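Glycoside hydrolase, family 11\:clostridium cellulosome enzyme, dockerin type i\:polysaccharide (Clostridium thermocellum, PDB 2C71) catalyses the metal-ion-dependent removal of acetyl groups from acetyl xylan, as a family 4 esterase linked to plant cell-wall degradation by the cellulosome. Local coordinates at residues A[59-64]-A[88-93]; A[35-40]-A[183-188]. All coordinates share one frame; numbering follows the deposited sequence.

Contact 1: residues A[59-64]-A[88-93]. With MG (magnesium ion), chain B.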
loop_
_atom_site.group_PDB
_atom_site.type_symbol
_atom_site.label_atom_id
_atom_site.label_comp_id
_atom_site.label_asym_id
_atom_site.label_seq_id
_atom_site.Cartn_x
_atom_site.Cartn_y
_atom_site.Cartn_z
ATOM N N HIS A 59 -2.332 -8.740 -7.395
ATOM C CA HIS A 59 -2.063 -7.745 -6.376
ATOM C C HIS A 59 -3.100 -7.836 -5.284
ATOM O O HIS A 59 -4.188 -8.418 -5.467
ATOM C CB HIS A 59 -2.049 -6.343 -6.991
ATOM C CG HIS A 59 -1.126 -6.222 -8.155
ATOM N ND1 HIS A 59 0.206 -6.491 -8.028
ATOM C CD2 HIS A 59 -1.375 -5.855 -9.421
ATOM C CE1 HIS A 59 0.733 -6.307 -9.223
ATOM N NE2 HIS A 59 -0.189 -5.930 -10.085
ATOM N N GLU A 60 -2.810 -7.233 -4.155
ATOM C CA GLU A 60 -3.703 -7.138 -2.998
ATOM C C GLU A 60 -4.177 -5.696 -2.847
ATOM O O GLU A 60 -3.434 -4.755 -3.180
ATOM C CB GLU A 60 -2.980 -7.641 -1.772
ATOM C CG GLU A 60 -3.781 -7.584 -0.494
ATOM C CD GLU A 60 -3.167 -8.301 0.673
ATOM O OE1 GLU A 60 -1.982 -8.670 0.602
ATOM O OE2 GLU A 60 -3.887 -8.487 1.678
ATOM N N ILE A 61 -5.371 -5.516 -2.291
ATOM C CA ILE A 61 -5.906 -4.190 -1.996
ATOM C C ILE A 61 -6.112 -4.088 -0.478
ATOM O O ILE A 61 -6.753 -4.957 0.144
ATOM C CB ILE A 61 -7.254 -3.956 -2.743
ATOM C CG1 ILE A 61 -7.042 -4.077 -4.263
ATOM C CG2 ILE A 61 -7.822 -2.601 -2.349
ATOM C CD1 ILE A 61 -8.341 -3.974 -5.047
ATOM N N GLY A 62 -5.580 -3.013 0.091
ATOM C CA GLY A 62 -5.833 -2.646 1.464
ATOM C C GLY A 62 -6.532 -1.299 1.570
ATOM O O GLY A 62 -6.883 -0.659 0.585
ATOM N N ASN A 63 -6.776 -0.889 2.827
ATOM C CA ASN A 63 -7.629 0.258 3.133
ATOM C C ASN A 63 -6.766 1.445 3.584
ATOM O O ASN A 63 -5.999 1.298 4.549
ATOM C CB ASN A 63 -8.599 -0.194 4.239
ATOM C CG ASN A 63 -9.708 0.748 4.556
ATOM O OD1 ASN A 63 -9.516 1.968 4.689
ATOM N ND2 ASN A 63 -10.921 0.209 4.747
ATOM N N HIS A 64 -6.875 2.602 2.896
ATOM C CA HIS A 64 -6.170 3.822 3.320
ATOM C C HIS A 64 -7.217 4.895 3.717
ATOM O O HIS A 64 -6.946 6.108 3.594
ATOM C CB HIS A 64 -5.289 4.317 2.154
ATOM C CG HIS A 64 -4.232 5.333 2.512
ATOM N ND1 HIS A 64 -3.530 5.326 3.705
ATOM C CD2 HIS A 64 -3.694 6.341 1.769
ATOM C CE1 HIS A 64 -2.650 6.326 3.701
ATOM N NE2 HIS A 64 -2.720 6.946 2.533
ATOM N N ALA A 88 -16.615 -1.214 1.679
ATOM C CA ALA A 88 -17.776 -1.540 0.864
ATOM C C ALA A 88 -17.543 -1.297 -0.614
ATOM O O ALA A 88 -17.953 -2.098 -1.470
ATOM C CB ALA A 88 -18.998 -0.783 1.335
ATOM N N VAL A 89 -16.885 -0.180 -0.972
ATOM C CA VAL A 89 -16.628 0.083 -2.388
ATOM C C VAL A 89 -15.582 -0.856 -2.928
ATOM O O VAL A 89 -15.679 -1.280 -4.088
ATOM C CB VAL A 89 -16.337 1.566 -2.675
ATOM C CG1 VAL A 89 -17.545 2.452 -2.486
ATOM C CG2 VAL A 89 -15.132 2.092 -1.908
ATOM N N ILE A 90 -14.590 -1.209 -2.112
ATOM C CA ILE A 90 -13.611 -2.200 -2.558
ATOM C C ILE A 90 -14.299 -3.544 -2.842
ATOM O O ILE A 90 -14.083 -4.176 -3.878
ATOM C CB ILE A 90 -12.478 -2.373 -1.549
ATOM C CG1 ILE A 90 -11.666 -1.087 -1.426
ATOM C CG2 ILE A 90 -11.590 -3.583 -1.932
ATOM C CD1 ILE A 90 -10.786 -1.026 -0.213
ATOM N N GLN A 91 -15.144 -3.978 -1.948
ATOM C CA GLN A 91 -15.865 -5.256 -2.155
ATOM C C GLN A 91 -16.678 -5.221 -3.442
ATOM O O GLN A 91 -16.739 -6.186 -4.204
ATOM C CB GLN A 91 -16.735 -5.568 -0.944
ATOM C CG GLN A 91 -17.539 -6.835 -1.073
ATOM C CD GLN A 91 -16.771 -8.120 -1.207
ATOM O OE1 GLN A 91 -15.827 -8.428 -0.449
ATOM N NE2 GLN A 91 -17.183 -8.904 -2.206
ATOM N N LYS A 92 -17.348 -4.110 -3.665
ATOM C CA LYS A 92 -18.236 -3.980 -4.808
ATOM C C LYS A 92 -17.504 -4.227 -6.127
ATOM O O LYS A 92 -18.040 -4.907 -7.031
ATOM C CB LYS A 92 -18.908 -2.601 -4.796
ATOM C CG LYS A 92 -19.881 -2.414 -5.930
ATOM C CD LYS A 92 -20.624 -1.153 -5.772
ATOM C CE LYS A 92 -21.489 -0.820 -6.962
ATOM N NZ LYS A 92 -22.214 0.515 -6.763
ATOM N N TYR A 93 -16.295 -3.690 -6.261
ATOM C CA TYR A 93 -15.628 -3.641 -7.562
ATOM C C TYR A 93 -14.534 -4.700 -7.685
ATOM O O TYR A 93 -14.263 -5.212 -8.771
ATOM C CB TYR A 93 -15.045 -2.249 -7.812
ATOM C CG TYR A 93 -16.084 -1.152 -7.876
ATOM C CD1 TYR A 93 -17.123 -1.206 -8.796
ATOM C CD2 TYR A 93 -16.027 -0.064 -7.016
ATOM C CE1 TYR A 93 -18.076 -0.207 -8.858
ATOM C CE2 TYR A 93 -16.975 0.941 -7.070
ATOM C CZ TYR A 93 -17.996 0.863 -7.993
ATOM O OH TYR A 93 -18.943 1.861 -8.051
HETATM MG MG MG B . -1.694 8.828 1.964
HETATM O O HOH W 1 0.162 7.995 1.783
HETATM O O HOH W 2 -3.371 9.872 2.488
HETATM O O HOH W 3 -0.872 10.646 1.372
HETATM O O HOH W 4 -0.981 9.132 4.013
#
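No ring or side-chain amide lies between I61 and I90, the two side chains that meet here; the nearest, the N63 amide, has ND2 5.1 Å from CD1 of I90. At the end of segment 59-64 the H64 imidazole binds the magnesium ion through NE2 at 2.2 Å. The ion lies squarely off NE2, equally far (3.2 Å) from CD2 and CE1 of H64. On the ring's other nitrogen, ND1 is hydrogen-bonded to the carbonyl of R102, which fixes the rotation of the imidazole. D13 and four waters complete six ligands. Within the helix, and apart from the contact, CG of K92 lies over the rim of one Y93 ring face.

The contact itself is apolar and small, burying 124 Å². CG2 of I61 touches CG2 of I90 at 3.9 Å. CG1 of each isoleucine lies beside the backbone N (chi1 -60° and -65°), which leaves CG2 anti to N. The two side chains run past each other in opposite directions. CD1 of I90 reaches further along the strand and lies 4.0 Å from the carbonyl O of G62.

The N63 amide adds a polar tie: ND2 bonds to N87 and to the carbonyl of I83, both of helix 76-94. Strand 60-63 thus packs its outer side on this helix. I61 also touches I51, M54 and V55 of helix 45-56, while V38 of the neighbouring parallel strand 35-38 joins both isoleucines.

Contact 2: residues A[35-40]-A[183-188]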
loop_
_atom_site.group_PDB
_atom_site.type_symbol
_atom_site.label_atom_id
_atom_site.label_comp_id
_atom_site.label_asym_id
_atom_site.label_seq_id
_atom_site.Cartn_x
_atom_site.Cartn_y
_atom_site.Cartn_z
ATOM N N THR A 35 0.870 -4.453 -3.312
ATOM C CA THR A 35 -0.327 -4.143 -2.541
ATOM C C THR A 35 -0.658 -2.661 -2.706
ATOM O O THR A 35 0.241 -1.825 -2.586
ATOM C CB THR A 35 -0.161 -4.481 -1.058
ATOM O OG1 THR A 35 0.295 -5.844 -0.929
ATOM C CG2 THR A 35 -1.442 -4.319 -0.271
ATOM N N PHE A 36 -1.909 -2.355 -2.973
ATOM C CA PHE A 36 -2.410 -0.975 -3.147
ATOM C C PHE A 36 -3.312 -0.631 -1.975
ATOM O O PHE A 36 -4.312 -1.316 -1.754
ATOM C CB PHE A 36 -3.162 -0.842 -4.470
ATOM C CG PHE A 36 -2.276 -1.006 -5.664
ATOM C CD1 PHE A 36 -1.943 -2.265 -6.167
ATOM C CD2 PHE A 36 -1.699 0.116 -6.267
ATOM C CE1 PHE A 36 -1.058 -2.369 -7.214
ATOM C CE2 PHE A 36 -0.824 -0.016 -7.329
ATOM C CZ PHE A 36 -0.523 -1.279 -7.795
ATOM N N MET A 37 -2.964 0.412 -1.249
ATOM C CA MET A 37 -3.747 0.917 -0.103
ATOM C C MET A 37 -4.576 2.072 -0.652
ATOM O O MET A 37 -4.047 3.157 -0.941
ATOM C CB MET A 37 -2.834 1.346 1.056
ATOM C CG MET A 37 -1.829 0.300 1.464
ATOM S SD MET A 37 -2.446 -1.328 1.937
ATOM C CE MET A 37 -3.072 -0.927 3.581
ATOM N N VAL A 38 -5.851 1.794 -0.877
ATOM C CA VAL A 38 -6.717 2.699 -1.665
ATOM C C VAL A 38 -7.589 3.562 -0.783
ATOM O O VAL A 38 -7.916 3.255 0.377
ATOM C CB VAL A 38 -7.574 1.912 -2.680
ATOM C CG1 VAL A 38 -6.684 1.141 -3.651
ATOM C CG2 VAL A 38 -8.583 1.025 -2.022
ATOM N N VAL A 39 -7.960 4.690 -1.347
ATOM C CA VAL A 39 -8.756 5.731 -0.680
ATOM C C VAL A 39 -10.182 5.637 -1.211
ATOM O O VAL A 39 -10.443 5.711 -2.425
ATOM C CB VAL A 39 -8.122 7.117 -0.933
ATOM C CG1 VAL A 39 -8.996 8.231 -0.359
ATOM C CG2 VAL A 39 -6.737 7.146 -0.321
ATOM N N GLY A 40 -11.137 5.452 -0.292
ATOM C CA GLY A 40 -12.503 5.149 -0.672
ATOM C C GLY A 40 -13.164 6.150 -1.613
ATOM O O GLY A 40 -13.880 5.759 -2.543
ATOM N N VAL A 183 6.445 -9.789 -2.714
ATOM C CA VAL A 183 5.231 -10.448 -2.291
ATOM C C VAL A 183 4.178 -9.424 -1.885
ATOM O O VAL A 183 4.500 -8.263 -1.557
ATOM C CB VAL A 183 5.537 -11.414 -1.123
ATOM C CG1 VAL A 183 6.424 -12.606 -1.655
ATOM C CG2 VAL A 183 6.172 -10.730 0.056
ATOM N N THR A 184 2.917 -9.859 -1.887
ATOM C CA THR A 184 1.831 -9.049 -1.310
ATOM C C THR A 184 1.968 -9.038 0.210
ATOM O O THR A 184 2.701 -9.845 0.777
ATOM C CB THR A 184 0.450 -9.575 -1.692
ATOM O OG1 THR A 184 0.267 -10.829 -1.059
ATOM C CG2 THR A 184 0.229 -9.660 -3.211
ATOM N N LEU A 185 1.217 -8.165 0.899
ATOM C CA LEU A 185 1.236 -8.179 2.368
ATOM C C LEU A 185 0.764 -9.513 2.909
ATOM O O LEU A 185 1.375 -10.057 3.837
ATOM C CB LEU A 185 0.407 -7.026 2.949
ATOM C CG LEU A 185 1.014 -5.635 2.755
ATOM C CD1 LEU A 185 0.036 -4.557 3.284
ATOM C CD2 LEU A 185 2.328 -5.503 3.463
ATOM N N THR A 186 -0.313 -10.050 2.373
ATOM C CA THR A 186 -0.816 -11.331 2.865
ATOM C C THR A 186 0.252 -12.394 2.685
ATOM O O THR A 186 0.470 -13.228 3.585
ATOM C CB THR A 186 -2.161 -11.730 2.192
ATOM O OG1 THR A 186 -3.215 -10.928 2.751
ATOM C CG2 THR A 186 -2.522 -13.189 2.366
ATOM N N GLU A 187 0.898 -12.418 1.527
ATOM C CA GLU A 187 1.927 -13.396 1.269
ATOM C C GLU A 187 3.114 -13.227 2.208
ATOM O O GLU A 187 3.704 -14.210 2.682
ATOM C CB GLU A 187 2.373 -13.306 -0.172
ATOM C CG GLU A 187 1.403 -13.833 -1.199
ATOM C CD GLU A 187 1.670 -13.389 -2.653
ATOM O OE1 GLU A 187 2.631 -12.582 -2.954
ATOM O OE2 GLU A 187 0.852 -13.839 -3.558
ATOM N N LEU A 188 3.512 -11.974 2.483
ATOM C CA LEU A 188 4.628 -11.724 3.384
ATOM C C LEU A 188 4.371 -12.348 4.760
ATOM O O LEU A 188 5.213 -13.051 5.309
ATOM C CB LEU A 188 4.852 -10.218 3.508
ATOM C CG LEU A 188 5.985 -9.811 4.434
ATOM C CD1 LEU A 188 7.318 -10.440 3.995
ATOM C CD2 LEU A 188 6.120 -8.258 4.530
HETATM O O HOH W 5 3.022 -5.898 -1.291
#
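This is a buried strand-to-helix contact in which a threonine side chain meets the first turn of a helix. T35 begins strand 35-38, and L185 begins helix 185-192, late in the chain. OG1 of T35 accepts a hydrogen bond from L185 N at 3.1 Å, with an angle of 154° at the hydrogen. The same hydroxyl donates to a water at 2.8 Å from OG1, and that water donates in turn to the carbonyl of V183. One side-chain oxygen is therefore held by two bonds, and both lead to the start of the helix.

The T35 torsion (chi1 -52°) sets OG1 anti to the carbonyl carbon, at L185 N, and CG2 anti to the backbone N, against the leucine side chain. CG2 of T35 is 3.9 Å from CD1 of L185, and the two side chains cross at about a right angle. The M37 chain bends back so that SD lies 4.3 Å from CD1 of L185. A8 and E60, on the strands beside 35-38, also touch L185.

The helix start is a capping box. E187 N donates to OG1 of T184 at 3.1 Å. In return T184 N donates to OE1 of E187 at 2.9 Å, from 46° out of the carboxylate plane. F36 packs on helix 17-30, across the strand from T35 and M37. This is consistent with the distorted beta/alpha barrel of NodB-type deacetylases.

Overall arrangement
The two contacts share one parallel sheet, and their centres are about 9 Å apart. Strands 35-38 and 60-63 are neighbours in it, with a probable hydrogen bond from H64 N to V38 O. E60 makes the other join: its OE2 is hydrogen-bonded to OG1 of T186, on helix 185-192. Along the chain the order is 35-40, 59-64, 88-93, 183-188, so contact 1 falls wholly between the two halves of contact 2. Contact 1 sets an early helix against the sheet, and contact 2 brings the late helix back to it. Both strands, so packed, lead up to the metal site: segment 59-64 ends there, and the side chain of M37 lies about 8 Å from the magnesium ion.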